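Local coordinates for protein adenine phosphoribosyltransferase (Leishmania donovani, PDB 1QB7) that probably catalyses the purine-salvage step that joins adenine to 5-phospho-alpha-D-ribose 1-diphosphate, giving AMP and diphosphate, and works as a homodimer, at residues Val44-Thr48 with Arg81-Phe85; Ile174-Pro178 with Asp205-Thr209; Leu158-Glu162 with Arg193-Ile197; Ala107-Ser113 with Glu126-Tyr132; His16-Leu22 with Ala56-Phe60. All coordinates share one frame. Where two conformers were deposited one is given. Residue numbers count along the deposited sequence, not the author numbering.

Contact 1 (Val44-Thr48 with Arg81-Phe85)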
# COMPACT_ATOMS: atom_id res chain seq x y z
N VAL A 44 8.53 5.08 6.73
CA VAL A 44 7.08 5.26 6.73
C VAL A 44 6.42 4.44 7.86
O VAL A 44 5.35 4.79 8.35
CB VAL A 44 6.47 4.90 5.35
CG1 VAL A 44 6.49 3.39 5.12
CG2 VAL A 44 5.07 5.47 5.22
N SER A 45 7.10 3.39 8.31
CA SER A 45 6.59 2.56 9.39
C SER A 45 6.48 3.32 10.71
O SER A 45 5.62 3.02 11.53
CB SER A 45 7.46 1.32 9.61
OG SER A 45 7.33 0.42 8.52
N SER A 46 7.37 4.29 10.92
CA SER A 46 7.32 5.09 12.14
C SER A 46 6.03 5.91 12.18
O SER A 46 5.59 6.36 13.23
CB SER A 46 8.54 6.00 12.25
OG SER A 46 8.57 6.94 11.20
N ILE A 47 5.41 6.09 11.01
CA ILE A 47 4.16 6.83 10.90
C ILE A 47 2.96 5.88 11.01
O ILE A 47 2.06 6.09 11.83
CB ILE A 47 4.11 7.63 9.57
CG1 ILE A 47 5.27 8.64 9.52
CG2 ILE A 47 2.76 8.34 9.41
CD1 ILE A 47 5.47 9.44 10.82
N THR A 48 2.97 4.81 10.20
CA THR A 48 1.87 3.84 10.19
C THR A 48 1.73 3.06 11.49
O THR A 48 0.65 2.58 11.81
CB THR A 48 1.94 2.85 8.98
OG1 THR A 48 3.06 1.97 9.13
CG2 THR A 48 2.07 3.60 7.66
N ARG A 81 4.25 3.03 -0.81
CA ARG A 81 4.02 3.86 0.36
C ARG A 81 2.83 4.82 0.26
O ARG A 81 2.24 5.19 1.28
CB ARG A 81 5.33 4.53 0.78
CG ARG A 81 6.44 3.49 0.93
CD ARG A 81 7.73 4.02 1.52
NE ARG A 81 8.28 5.15 0.79
CZ ARG A 81 9.55 5.28 0.43
NH1 ARG A 81 10.43 4.32 0.68
NH2 ARG A 81 9.95 6.36 -0.22
N GLY A 82 2.44 5.16 -0.97
CA GLY A 82 1.28 6.02 -1.18
C GLY A 82 -0.00 5.23 -0.93
O GLY A 82 -1.06 5.80 -0.65
N PHE A 83 0.10 3.90 -1.03
CA PHE A 83 -1.03 2.99 -0.80
C PHE A 83 -1.41 3.00 0.68
O PHE A 83 -2.53 2.64 1.04
CB PHE A 83 -0.64 1.55 -1.16
CG PHE A 83 -0.46 1.30 -2.63
CD1 PHE A 83 -0.51 2.33 -3.56
CD2 PHE A 83 -0.27 -0.01 -3.09
CE1 PHE A 83 -0.36 2.08 -4.93
CE2 PHE A 83 -0.12 -0.27 -4.45
CZ PHE A 83 -0.17 0.77 -5.37
N LEU A 84 -0.47 3.39 1.52
CA LEU A 84 -0.66 3.44 2.96
C LEU A 84 -1.55 4.57 3.45
O LEU A 84 -2.15 4.46 4.52
CB LEU A 84 0.70 3.54 3.66
CG LEU A 84 1.67 2.38 3.43
CD1 LEU A 84 3.06 2.78 3.90
CD2 LEU A 84 1.19 1.14 4.17
N PHE A 85 -1.62 5.65 2.69
CA PHE A 85 -2.40 6.81 3.11
C PHE A 85 -3.60 7.14 2.23
O PHE A 85 -4.61 7.65 2.72
CB PHE A 85 -1.49 8.03 3.22
CG PHE A 85 -0.29 7.81 4.09
CD1 PHE A 85 -0.39 7.91 5.48
CD2 PHE A 85 0.94 7.47 3.53
CE1 PHE A 85 0.71 7.67 6.29
CE2 PHE A 85 2.05 7.23 4.34
CZ PHE A 85 1.93 7.33 5.72
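Arg-81 opens the segment 81-85. Its CD lies 3.9 Å from Val-44 CG1, so the aliphatic part of the arginine packs on the valine. The polar end turns to the active site: NE makes a salt bridge with Asp-146, and NH2 donates to N7 of the bound adenine. Leu-84, one helix-like turn later, points toward the helix 45-48. Its CD1 meets Val-44 CG2 at 3.6 Å and Thr-48 CG2 at 4.0 Å. Phe-85 brings the end of its ring closer than its CA-to-CB bond suggests. Val-44 CG2 is 3.6 Å from Phe-85 CE2, and Ile-47 CG2 is 3.8 Å from Phe-85 CE1, both at the ring edge. The contact is thus apolar packing beside the adenine pocket of a type I phosphoribosyltransferase. On the dimer side, Thr-48 OG1 bonds to Phe-97 O of the second subunit, and Leu-84 packs on Phe-83 of that subunit. Within the chain, Ile-47 and Phe-85 both reach Ile-57 of helix 51-67, and Phe-85 also touches Ile-144 of strand 140-145.

Contact 2 (Ile174-Pro178 with Asp205-Thr209)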
# COMPACT_ATOMS: atom_id res chain seq x y z
N ILE A 174 3.80 13.26 2.89
CA ILE A 174 3.86 13.38 4.35
C ILE A 174 5.13 14.18 4.68
O ILE A 174 5.11 15.12 5.48
CB ILE A 174 3.96 11.99 5.04
CG1 ILE A 174 2.80 11.08 4.62
CG2 ILE A 174 4.02 12.15 6.55
CD1 ILE A 174 1.41 11.64 4.90
N LEU A 175 6.22 13.80 4.02
CA LEU A 175 7.51 14.42 4.23
C LEU A 175 8.16 14.88 2.93
O LEU A 175 8.09 14.19 1.91
CB LEU A 175 8.44 13.41 4.89
CG LEU A 175 9.81 13.95 5.31
CD1 LEU A 175 9.66 14.76 6.59
CD2 LEU A 175 10.75 12.78 5.52
N SER A 176 8.80 16.04 2.98
CA SER A 176 9.51 16.58 1.82
C SER A 176 10.98 16.73 2.17
O SER A 176 11.34 16.90 3.34
CB SER A 176 8.94 17.93 1.41
OG SER A 176 8.98 18.84 2.49
N ILE A 177 11.83 16.62 1.15
CA ILE A 177 13.28 16.77 1.29
C ILE A 177 13.63 17.95 0.38
O ILE A 177 14.16 17.76 -0.72
CB ILE A 177 14.03 15.52 0.75
CG1 ILE A 177 13.35 14.22 1.21
CG2 ILE A 177 15.49 15.57 1.18
CD1 ILE A 177 13.42 13.95 2.69
N PRO A 178 13.36 19.18 0.83
CA PRO A 178 13.63 20.40 0.05
C PRO A 178 15.01 20.51 -0.61
O PRO A 178 15.15 21.11 -1.68
CB PRO A 178 13.36 21.52 1.06
CG PRO A 178 13.63 20.87 2.39
CD PRO A 178 12.99 19.53 2.22
N ASP A 205 12.00 17.46 6.08
CA ASP A 205 12.99 16.64 6.77
C ASP A 205 13.95 17.50 7.61
O ASP A 205 14.67 16.98 8.45
CB ASP A 205 13.75 15.72 5.81
CG ASP A 205 14.81 16.45 5.01
OD1 ASP A 205 14.53 17.57 4.54
OD2 ASP A 205 15.91 15.88 4.85
N ASP A 206 13.93 18.81 7.39
CA ASP A 206 14.76 19.73 8.16
C ASP A 206 14.29 19.75 9.61
O ASP A 206 15.03 20.14 10.51
CB ASP A 206 14.73 21.14 7.58
CG ASP A 206 15.65 22.11 8.33
OD1 ASP A 206 16.86 21.80 8.45
OD2 ASP A 206 15.17 23.16 8.81
N ALA A 207 13.05 19.31 9.83
CA ALA A 207 12.48 19.25 11.16
C ALA A 207 12.97 18.02 11.92
O ALA A 207 12.85 17.94 13.14
CB ALA A 207 10.97 19.24 11.09
N LEU A 208 13.51 17.05 11.18
CA LEU A 208 14.01 15.82 11.79
C LEU A 208 15.44 16.03 12.25
O LEU A 208 16.26 16.56 11.52
CB LEU A 208 13.96 14.66 10.79
CG LEU A 208 12.58 14.37 10.20
CD1 LEU A 208 12.65 13.10 9.37
CD2 LEU A 208 11.54 14.23 11.30
N THR A 209 15.72 15.60 13.48
CA THR A 209 17.05 15.76 14.05
C THR A 209 17.60 14.41 14.49
O THR A 209 17.05 13.37 14.13
CB THR A 209 16.99 16.72 15.28
OG1 THR A 209 16.18 16.14 16.30
CG2 THR A 209 16.40 18.06 14.89
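The chain turns a corner at Ile-174, between strand 167-173 and the short strand 175-176. Leu-175 then points toward the 3-10 segment 205-207. Its CD1 lies 3.6 Å from Asp-205 N, and its CD2 is 4.2 Å from Asp-205 CB and 4.3 Å from Leu-208 CD1. Ser-176 supplies the polar link: Asp-205 N donates to Ser-176 O over 2.9 Å, at an N-H...O angle of 153°. This bond carries on the pairing of strand 175-176 with strand 203-204, in the small three-stranded parallel sheet that also holds strand 147-148. The three short strands follow core strands 140-145, 167-173 and 199-201, so this small sheet prolongs the phosphoribosyltransferase core at the adenine site. Here the Ile-177 side chain comes to about 4 Å from the bound adenine. Ile-177 CD1 also packs on Asp-205 CB at 3.6 Å. Pro-178 comes last, its CD 3.4 Å from Asp-205 OD1. Across from these residues, Leu-208 N bonds to Asp-205 O over 3.0 Å, which holds the 3-10 turn together. Arg-40 of the adenine pocket donates to the carbonyls of both residues, through NH2 to Asp-205 O and through NH1 to Leu-208 O.

Contact 3 (Leu158-Glu162 with Arg193-Ile197)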
# COMPACT_ATOMS: atom_id res chain seq x y z
N LEU A 158 2.10 13.16 -12.89
CA LEU A 158 1.63 14.31 -13.66
C LEU A 158 1.40 13.93 -15.12
O LEU A 158 0.38 14.27 -15.70
CB LEU A 158 2.64 15.46 -13.58
CG LEU A 158 3.04 15.93 -12.17
CD1 LEU A 158 4.11 17.00 -12.24
CD2 LEU A 158 1.82 16.43 -11.42
N GLN A 159 2.34 13.19 -15.70
CA GLN A 159 2.22 12.76 -17.09
C GLN A 159 1.00 11.88 -17.31
O GLN A 159 0.25 12.07 -18.26
CB GLN A 159 3.48 12.00 -17.52
CG GLN A 159 4.74 12.85 -17.56
CD GLN A 159 5.98 12.05 -17.87
OE1 GLN A 159 6.04 10.84 -17.62
NE2 GLN A 159 7.00 12.72 -18.40
N LEU A 160 0.80 10.92 -16.41
CA LEU A 160 -0.32 9.99 -16.50
C LEU A 160 -1.67 10.69 -16.38
O LEU A 160 -2.61 10.37 -17.11
CB LEU A 160 -0.17 8.87 -15.46
CG LEU A 160 1.01 7.92 -15.70
CD1 LEU A 160 1.25 7.06 -14.48
CD2 LEU A 160 0.76 7.06 -16.95
N VAL A 161 -1.76 11.66 -15.48
CA VAL A 161 -3.00 12.42 -15.29
C VAL A 161 -3.28 13.30 -16.52
O VAL A 161 -4.40 13.34 -17.02
CB VAL A 161 -2.97 13.27 -13.99
CG1 VAL A 161 -4.22 14.13 -13.89
CG2 VAL A 161 -2.87 12.37 -12.77
N GLU A 162 -2.25 13.97 -17.03
CA GLU A 162 -2.41 14.82 -18.22
C GLU A 162 -2.84 13.98 -19.42
O GLU A 162 -3.76 14.36 -20.14
CB GLU A 162 -1.11 15.57 -18.56
CG GLU A 162 -1.06 16.19 -19.95
CD GLU A 162 0.27 16.87 -20.24
OE1 GLU A 162 1.33 16.34 -19.83
OE2 GLU A 162 0.25 17.93 -20.88
N ARG A 193 6.30 24.06 -17.87
CA ARG A 193 5.01 23.49 -18.24
C ARG A 193 4.18 23.00 -17.06
O ARG A 193 2.96 22.91 -17.14
CB ARG A 193 5.17 22.38 -19.28
CG ARG A 193 6.02 21.21 -18.84
CD ARG A 193 5.92 20.08 -19.85
NE ARG A 193 4.54 19.64 -20.04
CZ ARG A 193 4.12 18.93 -21.09
NH1 ARG A 193 4.98 18.58 -22.03
NH2 ARG A 193 2.85 18.56 -21.17
N TYR A 194 4.86 22.70 -15.95
CA TYR A 194 4.18 22.24 -14.74
C TYR A 194 4.23 23.29 -13.63
O TYR A 194 3.97 22.99 -12.46
CB TYR A 194 4.80 20.93 -14.26
CG TYR A 194 4.67 19.80 -15.25
CD1 TYR A 194 3.42 19.33 -15.65
CD2 TYR A 194 5.81 19.19 -15.80
CE1 TYR A 194 3.29 18.28 -16.56
CE2 TYR A 194 5.69 18.15 -16.72
CZ TYR A 194 4.43 17.70 -17.09
OH TYR A 194 4.31 16.67 -17.99
N LYS A 195 4.52 24.53 -14.02
CA LYS A 195 4.61 25.67 -13.11
C LYS A 195 3.39 25.81 -12.21
O LYS A 195 3.53 26.22 -11.06
CB LYS A 195 4.79 26.96 -13.91
CG LYS A 195 4.88 28.22 -13.07
CD LYS A 195 4.79 29.48 -13.93
CE LYS A 195 4.71 30.74 -13.07
NZ LYS A 195 4.56 31.98 -13.89
N ASP A 196 2.22 25.47 -12.73
CA ASP A 196 0.98 25.59 -11.97
C ASP A 196 0.62 24.40 -11.09
O ASP A 196 -0.43 24.41 -10.45
CB ASP A 196 -0.19 25.93 -12.90
CG ASP A 196 -0.04 27.29 -13.57
OD1 ASP A 196 0.38 28.25 -12.89
OD2 ASP A 196 -0.34 27.40 -14.78
N ILE A 197 1.48 23.38 -11.06
CA ILE A 197 1.24 22.20 -10.23
C ILE A 197 1.56 22.52 -8.78
O ILE A 197 2.68 22.92 -8.47
CB ILE A 197 2.12 20.99 -10.66
CG1 ILE A 197 1.84 20.59 -12.11
CG2 ILE A 197 1.89 19.81 -9.71
CD1 ILE A 197 0.41 20.18 -12.40
O HOH W 1 6.35 15.37 -19.38
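Apolar packing forms the inner part of this contact. Leu-158 points from helix 152-163 toward the loop and meets two residues there. Its CD1 lies over one face of the Tyr-194 ring, 4.1 Å from Tyr-194 CG, and its CD2 is 3.8 Å from Ile-197 CG2. A type I beta turn from Tyr-194 to Ile-197, closed by Ile-197 N to Tyr-194 O at 2.9 Å, brings both residues to the same leucine. The contact joins helix 152-163 to the loop between helix 182-192 and strand 199-201, within the alpha/beta core of the phosphoribosyltransferase fold. Leu-158 and Ile-197 both also touch Val-168 of the central strand 167-173. The charged interaction lies farther out: Glu-162 OE2 and Arg-193 NH2 form a salt bridge of 2.7 Å, and the carboxylate meets the guanidinium at its edge. The polar bridge uses a water. It accepts from Gln-159 NE2 at 2.9 Å and is hydrogen-bonded to Tyr-194 OH at 2.8 Å. The other end of the amide, Gln-159 OE1, bonds to Glu-114 N.

Contact 4 (Ala107-Ser113 with Glu126-Tyr132)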
# COMPACT_ATOMS: atom_id res chain seq x y z
N ALA A 107 -2.92 -4.40 -13.68
CA ALA A 107 -3.83 -5.15 -14.55
C ALA A 107 -4.62 -4.27 -15.53
O ALA A 107 -4.84 -3.08 -15.28
CB ALA A 107 -4.79 -5.99 -13.71
N GLY A 108 -5.05 -4.87 -16.64
CA GLY A 108 -5.81 -4.18 -17.67
C GLY A 108 -4.95 -3.48 -18.71
O GLY A 108 -3.74 -3.71 -18.78
N LEU A 109 -5.58 -2.71 -19.60
CA LEU A 109 -4.83 -1.95 -20.59
C LEU A 109 -4.22 -0.82 -19.78
O LEU A 109 -4.92 -0.15 -19.03
CB LEU A 109 -5.75 -1.37 -21.65
CG LEU A 109 -6.44 -2.35 -22.59
CD1 LEU A 109 -7.22 -1.55 -23.62
CD2 LEU A 109 -5.41 -3.24 -23.24
N LEU A 110 -2.92 -0.61 -19.93
CA LEU A 110 -2.25 0.43 -19.17
C LEU A 110 -1.71 1.58 -19.99
O LEU A 110 -1.57 1.48 -21.21
CB LEU A 110 -1.07 -0.18 -18.40
CG LEU A 110 -1.24 -1.49 -17.63
CD1 LEU A 110 0.11 -1.87 -17.04
CD2 LEU A 110 -2.30 -1.36 -16.55
N ILE A 111 -1.43 2.67 -19.30
CA ILE A 111 -0.83 3.86 -19.89
C ILE A 111 0.49 3.98 -19.13
O ILE A 111 0.48 3.96 -17.90
CB ILE A 111 -1.64 5.16 -19.60
CG1 ILE A 111 -3.09 5.00 -20.08
CG2 ILE A 111 -0.97 6.36 -20.29
CD1 ILE A 111 -3.96 6.20 -19.77
N ARG A 112 1.62 4.05 -19.83
CA ARG A 112 2.92 4.17 -19.16
C ARG A 112 3.49 5.58 -19.25
O ARG A 112 3.26 6.29 -20.23
CB ARG A 112 3.93 3.16 -19.72
CG ARG A 112 4.39 3.45 -21.14
CD ARG A 112 5.58 2.57 -21.51
NE ARG A 112 6.08 2.86 -22.85
CZ ARG A 112 5.72 2.19 -23.94
NH1 ARG A 112 4.85 1.19 -23.85
NH2 ARG A 112 6.22 2.53 -25.12
N SER A 113 4.23 5.98 -18.21
CA SER A 113 4.85 7.30 -18.16
C SER A 113 6.11 7.36 -19.03
O SER A 113 6.62 6.33 -19.47
CB SER A 113 5.17 7.69 -16.72
OG SER A 113 6.16 6.84 -16.16
N GLU A 126 12.01 5.38 -13.26
CA GLU A 126 11.03 4.30 -13.30
C GLU A 126 9.86 4.61 -14.22
O GLU A 126 9.29 5.70 -14.17
CB GLU A 126 10.47 4.03 -11.91
CG GLU A 126 11.51 3.92 -10.82
CD GLU A 126 10.89 3.79 -9.44
OE1 GLU A 126 10.40 2.68 -9.12
OE2 GLU A 126 10.86 4.79 -8.69
N VAL A 127 9.52 3.67 -15.08
CA VAL A 127 8.38 3.83 -15.96
C VAL A 127 7.21 3.34 -15.11
O VAL A 127 7.20 2.19 -14.66
CB VAL A 127 8.51 2.96 -17.23
CG1 VAL A 127 7.25 3.05 -18.08
CG2 VAL A 127 9.73 3.40 -18.03
N MET A 128 6.26 4.23 -14.83
CA MET A 128 5.09 3.89 -14.02
C MET A 128 3.82 3.89 -14.87
O MET A 128 3.78 4.50 -15.93
CB MET A 128 4.97 4.86 -12.85
CG MET A 128 6.17 4.81 -11.89
SD MET A 128 6.32 3.24 -11.01
CE MET A 128 5.07 3.44 -9.76
N THR A 129 2.79 3.20 -14.39
CA THR A 129 1.53 3.10 -15.12
C THR A 129 0.27 3.21 -14.27
O THR A 129 0.31 3.18 -13.04
CB THR A 129 1.40 1.72 -15.84
OG1 THR A 129 1.19 0.68 -14.86
CG2 THR A 129 2.65 1.39 -16.64
N ILE A 130 -0.85 3.35 -14.97
CA ILE A 130 -2.19 3.38 -14.39
C ILE A 130 -3.02 2.68 -15.47
O ILE A 130 -2.63 2.68 -16.64
CB ILE A 130 -2.79 4.81 -14.15
CG1 ILE A 130 -2.90 5.59 -15.46
CG2 ILE A 130 -2.03 5.55 -13.05
CD1 ILE A 130 -3.68 6.87 -15.32
N ARG A 131 -4.12 2.06 -15.07
CA ARG A 131 -4.97 1.39 -16.05
C ARG A 131 -5.66 2.46 -16.90
O ARG A 131 -6.11 3.48 -16.39
CB ARG A 131 -6.01 0.52 -15.35
CG ARG A 131 -6.77 -0.41 -16.31
CD ARG A 131 -7.96 -1.10 -15.64
NE ARG A 131 -9.01 -0.14 -15.30
CZ ARG A 131 -9.17 0.41 -14.10
NH1 ARG A 131 -8.36 0.09 -13.09
NH2 ARG A 131 -10.15 1.28 -13.90
N TYR A 132 -5.68 2.23 -18.20
CA TYR A 132 -6.31 3.13 -19.14
C TYR A 132 -7.78 3.30 -18.76
O TYR A 132 -8.50 2.31 -18.64
CB TYR A 132 -6.21 2.53 -20.55
CG TYR A 132 -6.78 3.38 -21.65
CD1 TYR A 132 -8.13 3.30 -21.99
CD2 TYR A 132 -5.97 4.26 -22.36
CE1 TYR A 132 -8.65 4.07 -23.03
CE2 TYR A 132 -6.48 5.03 -23.39
CZ TYR A 132 -7.82 4.94 -23.72
OH TYR A 132 -8.32 5.69 -24.77
O HOH W 2 -6.24 -1.83 -12.98
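Ile-111 and Ile-130 form the apolar centre as an antiparallel hydrogen-bonded pair, Ile-111 CB 4.3 Å from Ile-130 CG1 on one face. Ile-111 CG1 also meets Tyr-132 CD2 at 3.7 Å. The backbone ladder runs Tyr-132 N to Leu-109 O (2.6 Å), Ile-111 N to Ile-130 O (2.9 Å), Ile-130 N to Ile-111 O (3.3 Å) and Ser-113 N to Met-128 O (2.8 Å). Ser-113 OG accepts from Met-128 N at 2.9 Å and is hydrogen-bonded to Ser-156 OG of helix 152-163. At the far edge a water links Ala-107 O (3.0 Å) and Arg-131 NH1 (2.9 Å); Arg-131 NH2 makes a salt bridge with Glu-49 of the second subunit. The strands form the stem of the flexible loop of type I phosphoribosyltransferases. Glu-126, its side chain about 5 Å from the bound magnesium, makes a salt bridge with Lys-102. Ile-111 and Ile-130 rest on Leu-160 of helix 152-163; residues 110-112 pair in parallel with a second-subunit strand, so the sheet crosses the interface.

Contact 5 (His16-Leu22 with Ala56-Phe60)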
# COMPACT_ATOMS: atom_id res chain seq x y z
N HIS A 16 1.17 23.56 13.95
CA HIS A 16 0.03 22.64 13.83
C HIS A 16 0.28 21.34 14.57
O HIS A 16 1.39 20.81 14.55
CB HIS A 16 -0.25 22.35 12.35
CG HIS A 16 -1.62 21.78 12.12
ND1 HIS A 16 -1.96 20.49 12.46
CD2 HIS A 16 -2.73 22.34 11.59
CE1 HIS A 16 -3.23 20.28 12.16
NE2 HIS A 16 -3.72 21.38 11.63
N ALA A 17 -0.76 20.83 15.23
CA ALA A 17 -0.66 19.59 15.99
C ALA A 17 -0.15 18.41 15.13
O ALA A 17 0.61 17.57 15.61
CB ALA A 17 -2.01 19.24 16.62
N LEU A 18 -0.56 18.37 13.86
CA LEU A 18 -0.13 17.31 12.96
C LEU A 18 1.37 17.38 12.66
O LEU A 18 2.06 16.36 12.62
CB LEU A 18 -0.93 17.37 11.65
CG LEU A 18 -0.47 16.46 10.49
CD1 LEU A 18 -0.41 15.00 10.92
CD2 LEU A 18 -1.41 16.64 9.31
N SER A 19 1.87 18.60 12.44
CA SER A 19 3.28 18.81 12.16
C SER A 19 4.13 18.38 13.35
O SER A 19 5.19 17.76 13.20
CB SER A 19 3.53 20.29 11.86
OG SER A 19 4.92 20.54 11.73
N GLN A 20 3.64 18.71 14.54
CA GLN A 20 4.29 18.38 15.79
C GLN A 20 4.32 16.87 16.00
O GLN A 20 5.33 16.31 16.42
CB GLN A 20 3.53 19.03 16.95
CG GLN A 20 3.50 20.54 16.91
CD GLN A 20 4.78 21.15 17.41
OE1 GLN A 20 4.82 21.71 18.51
NE2 GLN A 20 5.85 21.04 16.62
N LEU A 21 3.19 16.22 15.73
CA LEU A 21 3.06 14.78 15.90
C LEU A 21 3.99 14.02 14.96
O LEU A 21 4.58 13.02 15.33
CB LEU A 21 1.60 14.38 15.68
CG LEU A 21 1.07 13.06 16.24
CD1 LEU A 21 1.56 12.82 17.65
CD2 LEU A 21 -0.44 13.10 16.21
N LEU A 22 4.12 14.53 13.73
CA LEU A 22 4.99 13.92 12.73
C LEU A 22 6.45 14.03 13.15
O LEU A 22 7.21 13.08 13.01
CB LEU A 22 4.78 14.58 11.37
CG LEU A 22 3.49 14.21 10.64
CD1 LEU A 22 3.27 15.14 9.46
CD2 LEU A 22 3.58 12.77 10.19
N ALA A 56 -4.25 11.46 12.68
CA ALA A 56 -4.09 12.89 12.49
C ALA A 56 -3.95 13.23 11.00
O ALA A 56 -4.51 14.22 10.53
CB ALA A 56 -2.89 13.40 13.27
N ILE A 57 -3.20 12.41 10.27
CA ILE A 57 -3.00 12.60 8.83
C ILE A 57 -4.33 12.41 8.11
O ILE A 57 -4.73 13.22 7.28
CB ILE A 57 -1.99 11.59 8.26
CG1 ILE A 57 -0.60 11.85 8.83
CG2 ILE A 57 -1.99 11.64 6.74
CD1 ILE A 57 0.38 10.75 8.54
N ARG A 58 -5.01 11.31 8.45
CA ARG A 58 -6.30 10.99 7.85
C ARG A 58 -7.30 12.12 8.08
O ARG A 58 -7.93 12.61 7.13
CB ARG A 58 -6.83 9.68 8.46
CG ARG A 58 -8.00 9.05 7.73
CD ARG A 58 -9.32 9.73 8.05
NE ARG A 58 -9.55 9.84 9.49
CZ ARG A 58 -10.03 8.87 10.26
NH1 ARG A 58 -10.36 7.69 9.74
NH2 ARG A 58 -10.20 9.09 11.56
N ASP A 59 -7.44 12.55 9.33
CA ASP A 59 -8.37 13.63 9.67
C ASP A 59 -8.08 14.93 8.95
O ASP A 59 -8.98 15.56 8.40
CB ASP A 59 -8.38 13.89 11.18
CG ASP A 59 -9.00 12.76 11.98
OD1 ASP A 59 -9.75 11.95 11.41
OD2 ASP A 59 -8.73 12.68 13.19
N PHE A 60 -6.81 15.33 8.95
CA PHE A 60 -6.39 16.57 8.31
C PHE A 60 -6.68 16.60 6.80
O PHE A 60 -7.34 17.52 6.31
CB PHE A 60 -4.91 16.84 8.57
CG PHE A 60 -4.41 18.14 8.00
CD1 PHE A 60 -4.50 19.32 8.73
CD2 PHE A 60 -3.91 18.19 6.70
CE1 PHE A 60 -4.09 20.53 8.18
CE2 PHE A 60 -3.50 19.40 6.14
CZ PHE A 60 -3.59 20.57 6.88
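Two antiparallel helices pack here through apolar side chains, where the first helix of the chain, 17-25, lies against helix 51-67. The short segments 17-22 and 56-60 run at 154° to each other, and their axes come within 10.3 Å. Leu-18 is central. Its CD1 lies 3.8 Å from both Ala-56 CB and Ile-57 CG1, and its CD2 is 3.6 Å from Phe-60 CB. Leu-21 CD2 adds a contact to Ala-56 CB at 3.8 Å, and Leu-22 CD2 reaches Ile-57 CD1 at 4.1 Å. Small Ala-56 sits where the backbones come closest, with Leu-18 CA and Ala-56 CA 6.0 Å apart. This packs the N-terminal helix against the phosphoribosyltransferase core, and Leu-22 and Ile-57 both touch Ile-47 of helix 45-48. His-16 serves as N-cap, its ND1 accepting from Leu-18 N at 2.9 Å. The same ring makes an offset edge-to-face pair with Phe-60. The edge of Phe-60 is toward the face of His-16, with centroids 5.1 Å apart and planes at 89°.

How the contacts relate
Contacts 1, 2 and 5 meet in one apolar cluster. Ile-47 CG2 and Phe-85 CE1 of contact 1 lie 3.5 and 3.8 Å from Ile-57 CD1 of contact 5. Ile-174 CG1 of contact 2 is 3.9 Å from Phe-85 CE2, and Ile-174 CG2 is 3.7 Å from Leu-22 CD2. Contacts 1 and 2 both border the adenine, through Arg-81 and Ile-177. Contacts 3 and 4 form a second group, joined where Leu-160 CD2 comes within 3.3 Å of Ile-111 O. Contact 4 approaches the magnesium ion to about 5 Å, through the Glu-126 side chain. The centres of contacts 4 and 5 are 32 Å apart, on opposite sides of the chain's centre.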